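Local coordinates for protein N-acetylcysteine deacetylase (Bacillus subtilis, PDB 1YSJ) that probably hydrolyses N-acetylcysteine to cysteine and acetate with the help of two divalent metal ions, in a pathway that recovers sulfur from S-(2-succino)cysteine, at residues G78-I83 with T148-F153; V91-A96 with S176-M181; T323-A328 with P359-W364. The protein carries 1 engineered substitution. All coordinates share one frame; numbering follows the deposited sequence.

Interaction 1: residues G78-I83 with T148-F153. Engineered in segment 78-83: Gly78 (natural residue Ala).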
ATOM      1  N   GLY A  78      31.553  15.596  15.846  1.00 44.01           N
ATOM      2  CA  GLY A  78      32.658  15.030  15.086  1.00 43.45           C
ATOM      3  C   GLY A  78      33.926  15.786  15.409  1.00 43.53           C
ATOM      4  O   GLY A  78      33.883  16.967  15.762  1.00 41.80           O
ATOM      5  N   VAL A  79      35.057  15.097  15.301  1.00 43.66           N
ATOM      6  CA  VAL A  79      36.343  15.656  15.699  1.00 42.12           C
ATOM      7  C   VAL A  79      37.354  15.405  14.597  1.00 42.99           C
ATOM      8  O   VAL A  79      37.450  14.293  14.070  1.00 41.86           O
ATOM      9  CB  VAL A  79      36.848  15.038  17.043  1.00 42.56           C
ATOM     10  CG1 VAL A  79      38.164  15.665  17.482  1.00 40.45           C
ATOM     11  CG2 VAL A  79      35.810  15.196  18.141  1.00 38.05           C
ATOM     12  N   ILE A  80      38.093  16.453  14.244  1.00 43.96           N
ATOM     13  CA  ILE A  80      39.187  16.348  13.292  1.00 41.98           C
ATOM     14  C   ILE A  80      40.483  16.661  14.025  1.00 42.33           C
ATOM     15  O   ILE A  80      40.636  17.733  14.608  1.00 42.51           O
ATOM     16  CB  ILE A  80      39.014  17.302  12.073  1.00 43.56           C
ATOM     17  CG1 ILE A  80      37.568  17.281  11.534  1.00 43.51           C
ATOM     18  CG2 ILE A  80      40.050  16.986  10.978  1.00 38.37           C
ATOM     19  CD1 ILE A  80      37.066  15.919  10.998  1.00 43.69           C
ATOM     20  N   ALA A  81      41.404  15.707  14.001  1.00 42.94           N
ATOM     21  CA  ALA A  81      42.698  15.857  14.648  1.00 43.56           C
ATOM     22  C   ALA A  81      43.807  15.646  13.623  1.00 44.25           C
ATOM     23  O   ALA A  81      43.561  15.148  12.522  1.00 42.23           O
ATOM     24  CB  ALA A  81      42.824  14.874  15.814  1.00 43.05           C
ATOM     25  N   GLU A  82      45.029  16.025  13.986  1.00 45.97           N
ATOM     26  CA  GLU A  82      46.151  15.979  13.054  1.00 47.47           C
ATOM     27  C   GLU A  82      47.464  15.718  13.784  1.00 46.70           C
ATOM     28  O   GLU A  82      47.743  16.333  14.814  1.00 47.16           O
ATOM     29  CB  GLU A  82      46.220  17.294  12.262  1.00 46.78           C
ATOM     30  CG  GLU A  82      47.281  17.349  11.174  1.00 49.34           C
ATOM     31  CD  GLU A  82      47.071  18.504  10.197  1.00 52.22           C
ATOM     32  OE1 GLU A  82      46.132  18.428   9.372  1.00 55.19           O
ATOM     33  OE2 GLU A  82      47.857  19.481  10.243  1.00 54.74           O
ATOM     34  N   ILE A  83      48.257  14.792  13.244  1.00 46.15           N
ATOM     35  CA  ILE A  83      49.617  14.539  13.727  1.00 44.73           C
ATOM     36  C   ILE A  83      50.608  14.704  12.581  1.00 45.43           C
ATOM     37  O   ILE A  83      50.557  13.976  11.584  1.00 45.40           O
ATOM     38  CB  ILE A  83      49.761  13.139  14.392  1.00 44.49           C
ATOM     39  CG1 ILE A  83      48.962  13.094  15.700  1.00 43.91           C
ATOM     40  CG2 ILE A  83      51.227  12.809  14.662  1.00 40.68           C
ATOM     41  CD1 ILE A  83      48.670  11.713  16.208  1.00 34.11           C
ATOM     42  N   THR A 148      51.879  13.726   7.136  1.00 43.70           N
ATOM     43  CA  THR A 148      50.858  14.081   8.107  1.00 42.44           C
ATOM     44  C   THR A 148      49.691  13.099   8.088  1.00 42.36           C
ATOM     45  O   THR A 148      49.234  12.680   7.023  1.00 40.57           O
ATOM     46  CB  THR A 148      50.363  15.522   7.848  1.00 42.76           C
ATOM     47  OG1 THR A 148      51.463  16.430   7.995  1.00 43.90           O
ATOM     48  CG2 THR A 148      49.246  15.920   8.811  1.00 43.46           C
ATOM     49  N   VAL A 149      49.225  12.730   9.280  1.00 42.00           N
ATOM     50  CA  VAL A 149      48.015  11.933   9.413  1.00 41.41           C
ATOM     51  C   VAL A 149      46.895  12.790   9.989  1.00 41.99           C
ATOM     52  O   VAL A 149      47.008  13.341  11.089  1.00 43.30           O
ATOM     53  CB  VAL A 149      48.217  10.662  10.279  1.00 41.22           C
ATOM     54  CG1 VAL A 149      46.945   9.826  10.288  1.00 43.00           C
ATOM     55  CG2 VAL A 149      49.385   9.830   9.758  1.00 39.79           C
ATOM     56  N   ARG A 150      45.817  12.904   9.226  1.00 42.40           N
ATOM     57  CA  ARG A 150      44.617  13.574   9.685  1.00 42.54           C
ATOM     58  C   ARG A 150      43.622  12.522  10.192  1.00 42.07           C
ATOM     59  O   ARG A 150      43.344  11.539   9.504  1.00 42.85           O
ATOM     60  CB  ARG A 150      44.024  14.396   8.547  1.00 42.73           C
ATOM     61  CG  ARG A 150      43.111  15.515   8.990  1.00 46.82           C
ATOM     62  CD  ARG A 150      42.836  16.461   7.836  1.00 49.23           C
ATOM     63  NE  ARG A 150      43.980  17.326   7.563  1.00 46.31           N
ATOM     64  CZ  ARG A 150      44.104  18.099   6.486  1.00 52.62           C
ATOM     65  NH1 ARG A 150      43.157  18.113   5.553  1.00 45.97           N
ATOM     66  NH2 ARG A 150      45.187  18.859   6.340  1.00 50.40           N
ATOM     67  N   PHE A 151      43.116  12.717  11.407  1.00 40.69           N
ATOM     68  CA  PHE A 151      42.138  11.798  11.988  1.00 40.61           C
ATOM     69  C   PHE A 151      40.729  12.367  11.892  1.00 40.27           C
ATOM     70  O   PHE A 151      40.474  13.512  12.272  1.00 41.43           O
ATOM     71  CB  PHE A 151      42.495  11.462  13.441  1.00 39.20           C
ATOM     72  CG  PHE A 151      43.806  10.751  13.584  1.00 39.85           C
ATOM     73  CD1 PHE A 151      44.999  11.470  13.662  1.00 38.21           C
ATOM     74  CD2 PHE A 151      43.854   9.361  13.627  1.00 36.15           C
ATOM     75  CE1 PHE A 151      46.216  10.815  13.787  1.00 40.60           C
ATOM     76  CE2 PHE A 151      45.068   8.697  13.749  1.00 39.12           C
ATOM     77  CZ  PHE A 151      46.253   9.424  13.827  1.00 38.78           C
ATOM     78  N   ILE A 152      39.824  11.544  11.378  1.00 39.93           N
ATOM     79  CA  ILE A 152      38.446  11.931  11.131  1.00 40.15           C
ATOM     80  C   ILE A 152      37.521  11.099  12.015  1.00 40.63           C
ATOM     81  O   ILE A 152      37.395   9.882  11.842  1.00 41.43           O
ATOM     82  CB  ILE A 152      38.074  11.752   9.627  1.00 39.57           C
ATOM     83  CG1 ILE A 152      38.968  12.635   8.753  1.00 39.68           C
ATOM     84  CG2 ILE A 152      36.594  12.061   9.377  1.00 37.64           C
ATOM     85  CD1 ILE A 152      38.930  12.290   7.278  1.00 46.04           C
ATOM     86  N   PHE A 153      36.896  11.763  12.978  1.00 40.08           N
ATOM     87  CA  PHE A 153      35.885  11.128  13.805  1.00 40.54           C
ATOM     88  C   PHE A 153      34.531  11.630  13.319  1.00 41.20           C
ATOM     89  O   PHE A 153      34.085  12.719  13.663  1.00 40.80           O
ATOM     90  CB  PHE A 153      36.144  11.388  15.297  1.00 39.00           C
ATOM     91  CG  PHE A 153      37.449  10.806  15.788  1.00 38.41           C
ATOM     92  CD1 PHE A 153      38.625  11.556  15.745  1.00 36.67           C
ATOM     93  CD2 PHE A 153      37.507   9.503  16.271  1.00 37.56           C
ATOM     94  CE1 PHE A 153      39.833  11.026  16.182  1.00 36.61           C
ATOM     95  CE2 PHE A 153      38.717   8.956  16.714  1.00 35.97           C
ATOM     96  CZ  PHE A 153      39.881   9.720  16.669  1.00 39.63           C
TER
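Within the mixed sheet of the metal-binding domain of this M20 peptidase, Val79, Ala81 and Ile83 pair with Phe153, Phe151 and Val149 as the hydrogen-bonded pairs of an antiparallel junction between strands 79-84 and 148-154. The short strand axes run at 164° to each other, and six backbone bonds join them. Ile83 N donates to Val149 O at 2.9 Å, and Phe151 N to Ala81 O at 2.7 Å. Engineered Gly78, alanine in the natural protein, lies at the end of the pairing, its CA 3.1 Å from Phe153 O.

The two faces of the sheet differ in chemistry. On the one carrying Ala81, Ile83 and Phe151, CD1 of Ile83 comes within 3.6 Å of Phe151 CE1, approaching the ring obliquely, while Val149 CG1 of the same strand lies over one ring face, offset toward the rim. Helix 124-139 packs on Phe151 and Phe153 here, and helix 52-64 on Val79 and Ala81.

The other face is shared by Ile80 and Ile152, which touch through CD1 and CG2, with Glu82 and Arg150, a non-hydrogen-bonded pair, toward one end. The charged side chains run alongside each other, with CG of Glu82 placed anti to the backbone N (chi1 -176°) and 3.4 Å from Thr148 CG2. Arg150 bends at chi3 and grips a single carboxylate oxygen side-on: NE lies 3.0 Å and NH2 3.2 Å from Glu82 OE1. Carboxylate and guanidinium are nearly coplanar, 22° apart. Arg150 NH1 turns to the carbonyls of Val171 and Asn173, and Glu82 OE2 to Lys84. With both carboxylate oxygens and three guanidinium nitrogens engaged, the two flat groups are probably kept from turning, and the negative charge is likely to be shared between Arg150 and Lys84.

Interaction 2: residues V91-A96 with S176-M181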
ATOM      1  N   VAL A  91      49.584  14.349   2.986  1.00 43.27           N
ATOM      2  CA  VAL A  91      48.638  14.202   4.081  1.00 42.28           C
ATOM      3  C   VAL A  91      47.743  13.005   3.784  1.00 42.32           C
ATOM      4  O   VAL A  91      47.161  12.908   2.697  1.00 41.07           O
ATOM      5  CB  VAL A  91      47.756  15.467   4.253  1.00 42.08           C
ATOM      6  CG1 VAL A  91      46.819  15.318   5.455  1.00 42.47           C
ATOM      7  CG2 VAL A  91      48.618  16.705   4.405  1.00 38.32           C
ATOM      8  N   ILE A  92      47.649  12.088   4.744  1.00 41.54           N
ATOM      9  CA  ILE A  92      46.703  10.972   4.646  1.00 40.56           C
ATOM     10  C   ILE A  92      45.704  11.011   5.798  1.00 41.21           C
ATOM     11  O   ILE A  92      45.945  11.654   6.819  1.00 40.57           O
ATOM     12  CB  ILE A  92      47.400   9.584   4.556  1.00 40.24           C
ATOM     13  CG1 ILE A  92      48.207   9.283   5.822  1.00 39.59           C
ATOM     14  CG2 ILE A  92      48.271   9.492   3.293  1.00 39.55           C
ATOM     15  CD1 ILE A  92      48.430   7.798   6.066  1.00 40.74           C
ATOM     16  N   ALA A  93      44.578  10.325   5.630  1.00 41.40           N
ATOM     17  CA  ALA A  93      43.517  10.385   6.616  1.00 41.99           C
ATOM     18  C   ALA A  93      43.148   9.007   7.139  1.00 43.03           C
ATOM     19  O   ALA A  93      43.237   8.015   6.418  1.00 44.91           O
ATOM     20  CB  ALA A  93      42.289  11.097   6.041  1.00 41.29           C
ATOM     21  N   ILE A  94      42.757   8.957   8.409  1.00 42.72           N
ATOM     22  CA  ILE A  94      42.255   7.737   9.028  1.00 44.38           C
ATOM     23  C   ILE A  94      40.895   8.039   9.668  1.00 44.01           C
ATOM     24  O   ILE A  94      40.753   8.977  10.455  1.00 44.64           O
ATOM     25  CB  ILE A  94      43.246   7.147  10.060  1.00 44.33           C
ATOM     26  CG1 ILE A  94      44.563   6.760   9.377  1.00 43.04           C
ATOM     27  CG2 ILE A  94      42.629   5.925  10.751  1.00 45.68           C
ATOM     28  CD1 ILE A  94      45.680   6.361  10.342  1.00 45.69           C
ATOM     29  N   ARG A  95      39.901   7.237   9.320  1.00 42.74           N
ATOM     30  CA  ARG A  95      38.527   7.555   9.652  1.00 42.68           C
ATOM     31  C   ARG A  95      37.905   6.559  10.626  1.00 42.53           C
ATOM     32  O   ARG A  95      38.056   5.345  10.470  1.00 44.22           O
ATOM     33  CB  ARG A  95      37.707   7.661   8.362  1.00 41.00           C
ATOM     34  CG  ARG A  95      36.225   7.973   8.534  1.00 40.78           C
ATOM     35  CD  ARG A  95      35.412   6.701   8.755  1.00 37.57           C
ATOM     36  NE  ARG A  95      34.054   6.853   8.255  1.00 44.40           N
ATOM     37  CZ  ARG A  95      33.235   5.843   7.988  1.00 45.64           C
ATOM     38  NH1 ARG A  95      33.625   4.589   8.183  1.00 42.53           N
ATOM     39  NH2 ARG A  95      32.021   6.093   7.518  1.00 43.92           N
ATOM     40  N   ALA A  96      37.208   7.095  11.626  1.00 42.31           N
ATOM     41  CA  ALA A  96      36.320   6.317  12.495  1.00 43.35           C
ATOM     42  C   ALA A  96      34.934   6.966  12.544  1.00 43.39           C
ATOM     43  O   ALA A  96      34.812   8.188  12.464  1.00 44.62           O
ATOM     44  CB  ALA A  96      36.903   6.208  13.901  1.00 41.70           C
ATOM     45  N   SER A 176      45.874  12.833   0.357  1.00 41.65           N
ATOM     46  CA  SER A 176      46.234  11.919  -0.727  1.00 40.24           C
ATOM     47  C   SER A 176      45.514  10.580  -0.656  1.00 40.66           C
ATOM     48  O   SER A 176      45.203   9.986  -1.687  1.00 41.26           O
ATOM     49  CB  SER A 176      47.745  11.666  -0.734  1.00 39.37           C
ATOM     50  OG  SER A 176      48.461  12.858  -0.989  1.00 40.80           O
ATOM     51  N   ALA A 177      45.272  10.100   0.561  1.00 41.81           N
ATOM     52  CA  ALA A 177      44.654   8.792   0.772  1.00 41.11           C
ATOM     53  C   ALA A 177      43.845   8.761   2.052  1.00 40.40           C
ATOM     54  O   ALA A 177      44.143   9.488   2.995  1.00 40.61           O
ATOM     55  CB  ALA A 177      45.714   7.711   0.803  1.00 41.41           C
ATOM     56  N   ILE A 178      42.826   7.906   2.079  1.00 41.56           N
ATOM     57  CA  ILE A 178      41.981   7.734   3.259  1.00 41.02           C
ATOM     58  C   ILE A 178      41.791   6.258   3.617  1.00 43.40           C
ATOM     59  O   ILE A 178      41.579   5.404   2.746  1.00 42.29           O
ATOM     60  CB  ILE A 178      40.605   8.455   3.116  1.00 42.29           C
ATOM     61  CG1 ILE A 178      39.835   8.405   4.448  1.00 39.76           C
ATOM     62  CG2 ILE A 178      39.786   7.876   1.936  1.00 38.11           C
ATOM     63  CD1 ILE A 178      38.825   9.513   4.635  1.00 42.07           C
ATOM     64  N   PHE A 179      41.861   5.969   4.911  1.00 44.51           N
ATOM     65  CA  PHE A 179      41.777   4.599   5.383  1.00 44.73           C
ATOM     66  C   PHE A 179      40.751   4.455   6.497  1.00 45.72           C
ATOM     67  O   PHE A 179      40.535   5.379   7.284  1.00 44.86           O
ATOM     68  CB  PHE A 179      43.162   4.107   5.813  1.00 44.06           C
ATOM     69  CG  PHE A 179      44.210   4.302   4.757  1.00 43.33           C
ATOM     70  CD1 PHE A 179      45.049   5.414   4.786  1.00 40.59           C
ATOM     71  CD2 PHE A 179      44.332   3.397   3.709  1.00 40.25           C
ATOM     72  CE1 PHE A 179      46.010   5.607   3.793  1.00 39.32           C
ATOM     73  CE2 PHE A 179      45.290   3.582   2.711  1.00 41.22           C
ATOM     74  CZ  PHE A 179      46.128   4.686   2.754  1.00 37.77           C
ATOM     75  N   GLY A 180      40.112   3.292   6.542  1.00 45.06           N
ATOM     76  CA  GLY A 180      39.059   3.037   7.506  1.00 45.60           C
ATOM     77  C   GLY A 180      38.890   1.563   7.785  1.00 45.79           C
ATOM     78  O   GLY A 180      39.475   0.715   7.111  1.00 46.21           O
HETATM   79  N   MSE A 181      38.092   1.260   8.795  1.00 46.40           N
HETATM   80  CA  MSE A 181      37.805  -0.113   9.133  1.00 49.74           C
HETATM   81  C   MSE A 181      36.331  -0.273   9.439  1.00 46.26           C
HETATM   82  O   MSE A 181      35.634   0.698   9.749  1.00 43.29           O
HETATM   83  CB  MSE A 181      38.630  -0.553  10.347  1.00 48.57           C
HETATM   84  CG  MSE A 181      37.865  -0.536  11.665  1.00 53.34           C
HETATM   85 SE   MSE A 181      38.986  -0.796  13.218  1.00 63.58          SE
HETATM   86  CE  MSE A 181      39.340   1.029  13.602  1.00 59.56           C
TER
HETATM   87  O   HOH W   1      48.638  14.859   0.437  1.00 39.95           O
HETATM   88  O   HOH W   2      36.124   3.456   9.518  0.60 18.45           O
HETATM   89  O   HOH W   3      37.444   2.884  11.439  0.50 26.41           O
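Ile92 sends CG1 between its backbone N and carbonyl carbon (chi1 63°), the crowded position, while Phe179 turns CG anti to its carbonyl carbon; with these torsions CD1 of the isoleucine meets the ring's CE1 obliquely at 4.0 Å. The two residues belong to neighbouring parallel strands, 91-97 and 175-184, in the middle of the alpha/beta sheet of the M20 catalytic domain. Their connection runs through helix 124-139, strand 148-154 and helix 162-168, and the short axes lie at 21°.

Bonds pass back and forth between the strands in the parallel manner. Ala177 O receives Ala93 N at 2.8 Å, Ala93 O receives Phe179 N, and Phe179 O receives Arg95 N at 2.8 Å. On the face of Ile92 and Phe179, CG2 of Ile92 also rests on Ala177 CB, and helix 384-402 covers both larger side chains. The opposite face brings Ala93 CB to 4.0 Å from Ile178 CG1.

Toward the C-terminal end the sheet nears the metal site, for His182, a nickel ligand, directly follows this segment. The Arg95 guanidinium is held there by salt bridges to Glu349 and Asp350, and its NE binds Gln154. The Arg95 side chain lies about 7 Å from a nickel ion, and these acidic partners probably balance its charge. Here the strands are linked through solvent: a water bridges Met181 N and Arg95 O. It lies in the guanidinium plane, at its edge, accepting from Arg95 NH1 at 3.1 Å. At the other end Ser176 N meets Val91 O at 2.7 Å with an N-H...O angle of 171°.

Interaction 3: residues T323-A328 with P359-W364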
ATOM      1  N   THR A 323      46.636   0.198  -5.021  1.00 43.53           N
ATOM      2  CA  THR A 323      47.977   0.719  -4.720  1.00 44.68           C
ATOM      3  C   THR A 323      48.328   0.575  -3.235  1.00 43.60           C
ATOM      4  O   THR A 323      49.502   0.637  -2.865  1.00 43.22           O
ATOM      5  CB  THR A 323      48.164   2.205  -5.134  1.00 45.22           C
ATOM      6  OG1 THR A 323      47.302   3.039  -4.350  1.00 50.12           O
ATOM      7  CG2 THR A 323      47.881   2.412  -6.620  1.00 45.15           C
ATOM      8  N   PHE A 324      47.308   0.375  -2.402  1.00 41.50           N
ATOM      9  CA  PHE A 324      47.490   0.260  -0.952  1.00 41.35           C
ATOM     10  C   PHE A 324      47.396  -1.177  -0.460  1.00 41.29           C
ATOM     11  O   PHE A 324      47.591  -1.447   0.732  1.00 41.35           O
ATOM     12  CB  PHE A 324      46.485   1.145  -0.212  1.00 40.06           C
ATOM     13  CG  PHE A 324      46.516   2.571  -0.653  1.00 43.19           C
ATOM     14  CD1 PHE A 324      45.419   3.134  -1.298  1.00 41.15           C
ATOM     15  CD2 PHE A 324      47.663   3.348  -0.458  1.00 41.01           C
ATOM     16  CE1 PHE A 324      45.453   4.454  -1.728  1.00 46.64           C
ATOM     17  CE2 PHE A 324      47.710   4.670  -0.888  1.00 42.93           C
ATOM     18  CZ  PHE A 324      46.604   5.225  -1.526  1.00 45.01           C
ATOM     19  N   LEU A 325      47.109  -2.088  -1.386  1.00 39.37           N
ATOM     20  CA  LEU A 325      46.945  -3.504  -1.074  1.00 40.26           C
ATOM     21  C   LEU A 325      48.188  -4.080  -0.396  1.00 41.44           C
ATOM     22  O   LEU A 325      48.089  -4.714   0.656  1.00 41.62           O
ATOM     23  CB  LEU A 325      46.601  -4.286  -2.346  1.00 40.57           C
ATOM     24  CG  LEU A 325      46.212  -5.761  -2.235  1.00 39.77           C
ATOM     25  CD1 LEU A 325      44.915  -5.928  -1.463  1.00 39.98           C
ATOM     26  CD2 LEU A 325      46.093  -6.360  -3.629  1.00 37.63           C
ATOM     27  N   ASN A 326      49.351  -3.842  -1.001  1.00 42.63           N
ATOM     28  CA  ASN A 326      50.628  -4.287  -0.445  1.00 43.97           C
ATOM     29  C   ASN A 326      50.876  -3.747   0.962  1.00 43.85           C
ATOM     30  O   ASN A 326      51.274  -4.496   1.854  1.00 43.58           O
ATOM     31  CB  ASN A 326      51.786  -3.910  -1.377  1.00 43.89           C
ATOM     32  CG  ASN A 326      51.882  -4.813  -2.609  1.00 46.48           C
ATOM     33  OD1 ASN A 326      52.877  -4.774  -3.332  1.00 46.93           O
ATOM     34  ND2 ASN A 326      50.853  -5.624  -2.851  1.00 46.27           N
ATOM     35  N   ALA A 327      50.625  -2.450   1.146  1.00 44.27           N
ATOM     36  CA  ALA A 327      50.753  -1.785   2.443  1.00 44.17           C
ATOM     37  C   ALA A 327      49.817  -2.378   3.496  1.00 44.48           C
ATOM     38  O   ALA A 327      50.216  -2.571   4.649  1.00 44.66           O
ATOM     39  CB  ALA A 327      50.511  -0.285   2.301  1.00 43.85           C
ATOM     40  N   ALA A 328      48.576  -2.658   3.093  1.00 45.17           N
ATOM     41  CA  ALA A 328      47.572  -3.240   3.986  1.00 45.17           C
ATOM     42  C   ALA A 328      47.986  -4.620   4.478  1.00 46.32           C
ATOM     43  O   ALA A 328      47.682  -4.992   5.610  1.00 47.89           O
ATOM     44  CB  ALA A 328      46.216  -3.300   3.303  1.00 44.49           C
ATOM     45  N   PRO A 359      41.890   8.347  -3.487  1.00 48.44           N
ATOM     46  CA  PRO A 359      42.207   6.931  -3.288  1.00 47.18           C
ATOM     47  C   PRO A 359      42.011   6.514  -1.837  1.00 46.97           C
ATOM     48  O   PRO A 359      42.339   7.275  -0.923  1.00 46.17           O
ATOM     49  CB  PRO A 359      43.695   6.852  -3.655  1.00 47.38           C
ATOM     50  CG  PRO A 359      43.924   7.983  -4.559  1.00 45.06           C
ATOM     51  CD  PRO A 359      43.045   9.077  -4.043  1.00 48.30           C
ATOM     52  N   GLY A 360      41.476   5.315  -1.626  1.00 46.84           N
ATOM     53  CA  GLY A 360      41.194   4.844  -0.273  1.00 45.33           C
ATOM     54  C   GLY A 360      41.238   3.342  -0.091  1.00 45.22           C
ATOM     55  O   GLY A 360      41.160   2.585  -1.062  1.00 45.96           O
ATOM     56  N   PHE A 361      41.360   2.917   1.163  1.00 44.42           N
ATOM     57  CA  PHE A 361      41.318   1.504   1.512  1.00 43.71           C
ATOM     58  C   PHE A 361      40.536   1.258   2.807  1.00 43.26           C
ATOM     59  O   PHE A 361      40.800   1.875   3.838  1.00 43.44           O
ATOM     60  CB  PHE A 361      42.734   0.931   1.622  1.00 43.35           C
ATOM     61  CG  PHE A 361      42.838  -0.504   1.206  1.00 44.02           C
ATOM     62  CD1 PHE A 361      43.082  -0.839  -0.126  1.00 42.82           C
ATOM     63  CD2 PHE A 361      42.690  -1.527   2.137  1.00 45.96           C
ATOM     64  CE1 PHE A 361      43.178  -2.169  -0.524  1.00 41.02           C
ATOM     65  CE2 PHE A 361      42.783  -2.867   1.746  1.00 45.42           C
ATOM     66  CZ  PHE A 361      43.026  -3.185   0.415  1.00 43.04           C
ATOM     67  N   PHE A 362      39.582   0.336   2.737  1.00 42.44           N
ATOM     68  CA  PHE A 362      38.708   0.012   3.852  1.00 41.72           C
ATOM     69  C   PHE A 362      38.848  -1.472   4.177  1.00 41.06           C
ATOM     70  O   PHE A 362      38.701  -2.321   3.295  1.00 41.10           O
ATOM     71  CB  PHE A 362      37.266   0.342   3.461  1.00 43.38           C
ATOM     72  CG  PHE A 362      36.301   0.392   4.616  1.00 42.26           C
ATOM     73  CD1 PHE A 362      36.243   1.509   5.446  1.00 46.07           C
ATOM     74  CD2 PHE A 362      35.421  -0.661   4.847  1.00 44.54           C
ATOM     75  CE1 PHE A 362      35.333   1.568   6.504  1.00 47.30           C
ATOM     76  CE2 PHE A 362      34.507  -0.617   5.901  1.00 46.77           C
ATOM     77  CZ  PHE A 362      34.461   0.499   6.728  1.00 47.69           C
ATOM     78  N   VAL A 363      39.132  -1.788   5.436  1.00 40.48           N
ATOM     79  CA  VAL A 363      39.369  -3.182   5.833  1.00 40.49           C
ATOM     80  C   VAL A 363      38.369  -3.717   6.863  1.00 41.50           C
ATOM     81  O   VAL A 363      37.761  -2.945   7.614  1.00 39.64           O
ATOM     82  CB  VAL A 363      40.812  -3.398   6.367  1.00 40.13           C
ATOM     83  CG1 VAL A 363      41.835  -3.120   5.283  1.00 38.52           C
ATOM     84  CG2 VAL A 363      41.083  -2.543   7.609  1.00 37.94           C
ATOM     85  N   TRP A 364      38.209  -5.042   6.887  1.00 41.92           N
ATOM     86  CA  TRP A 364      37.487  -5.711   7.966  1.00 42.28           C
ATOM     87  C   TRP A 364      38.421  -5.899   9.155  1.00 42.75           C
ATOM     88  O   TRP A 364      39.549  -6.367   8.994  1.00 43.24           O
ATOM     89  CB  TRP A 364      36.961  -7.087   7.541  1.00 41.08           C
ATOM     90  CG  TRP A 364      35.948  -7.136   6.412  1.00 44.16           C
ATOM     91  CD1 TRP A 364      35.875  -8.089   5.431  1.00 43.28           C
ATOM     92  CD2 TRP A 364      34.858  -6.227   6.163  1.00 43.78           C
ATOM     93  NE1 TRP A 364      34.820  -7.829   4.588  1.00 44.15           N
ATOM     94  CE2 TRP A 364      34.181  -6.693   5.009  1.00 43.78           C
ATOM     95  CE3 TRP A 364      34.390  -5.069   6.797  1.00 40.40           C
ATOM     96  CZ2 TRP A 364      33.060  -6.043   4.479  1.00 39.80           C
ATOM     97  CZ3 TRP A 364      33.279  -4.417   6.265  1.00 43.03           C
ATOM     98  CH2 TRP A 364      32.627  -4.909   5.117  1.00 42.90           C
TER
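Phe361 and Phe324 show how aromatic side chains can join a helix to a sheet with no hydrogen bond across the contact. The ring of Phe361 extends from strand 360-366 toward the first turn of helix 325-334 and takes three apolar partners, each meeting it obliquely. Phe324 CB lies 3.9 Å from CD1, Leu325 CD1 is 3.8 Å from CZ, and Ala328 CB is 3.8 Å from CE2, so that three residues at the helix start touch the ring. Its chi1 of -147°, well short of a fully anti placement, is the torsion that delivers the ring to this turn.

Phe324 is turned differently. CG is anti to the carbonyl carbon (chi1 -54°), which carries the ring back toward Pro359 while CB stays against Phe361. Pro359 CB then meets the edge of the Phe324 ring in its plane, 3.5 Å from CE1, and Thr323 OG1, from the preceding residue, stands over the centre of one ring face. The main chain completes the turn, as Ala328 N donates to Phe324 O at 2.8 Å.

Replacing Phe361 by an alanine would probably leave Leu325 CD1 and Ala328 CB without their partner on the strand and open a gap between helix and sheet.

Further out, Phe324 packs edge-to-face with Phe179 of strand 175-184, which Phe361 also touches. Val194 of strand 191-194, the neighbour on the other side of strand 360-366, reaches both Leu325 and Phe361, and Ala328 O accepts from Tyr391 of helix 384-402; the start of helix 325-334 thus sits over three adjacent strands and beside the C-terminal helix.

Overall arrangement
All three contacts are buried and serve one mixed sheet, but they teach different lessons. Interactions 1 and 2 join strands edge to edge, antiparallel in the first and parallel in the second, and meet where strand 148-154 lies beside 91-97: Arg150 N is 2.7 Å from Ile92 O. Interaction 3 instead packs a helix start on the sheet through apolar groups; it touches interaction 2, with Phe361 N 3.0 Å from Ile178 O, but stays about 10 Å from interaction 1 at the nearest atoms. Polar chemistry follows position: a salt bridge marks interaction 1, whereas water and a buried arginine mark the end of interaction 2 nearest the nickel ions.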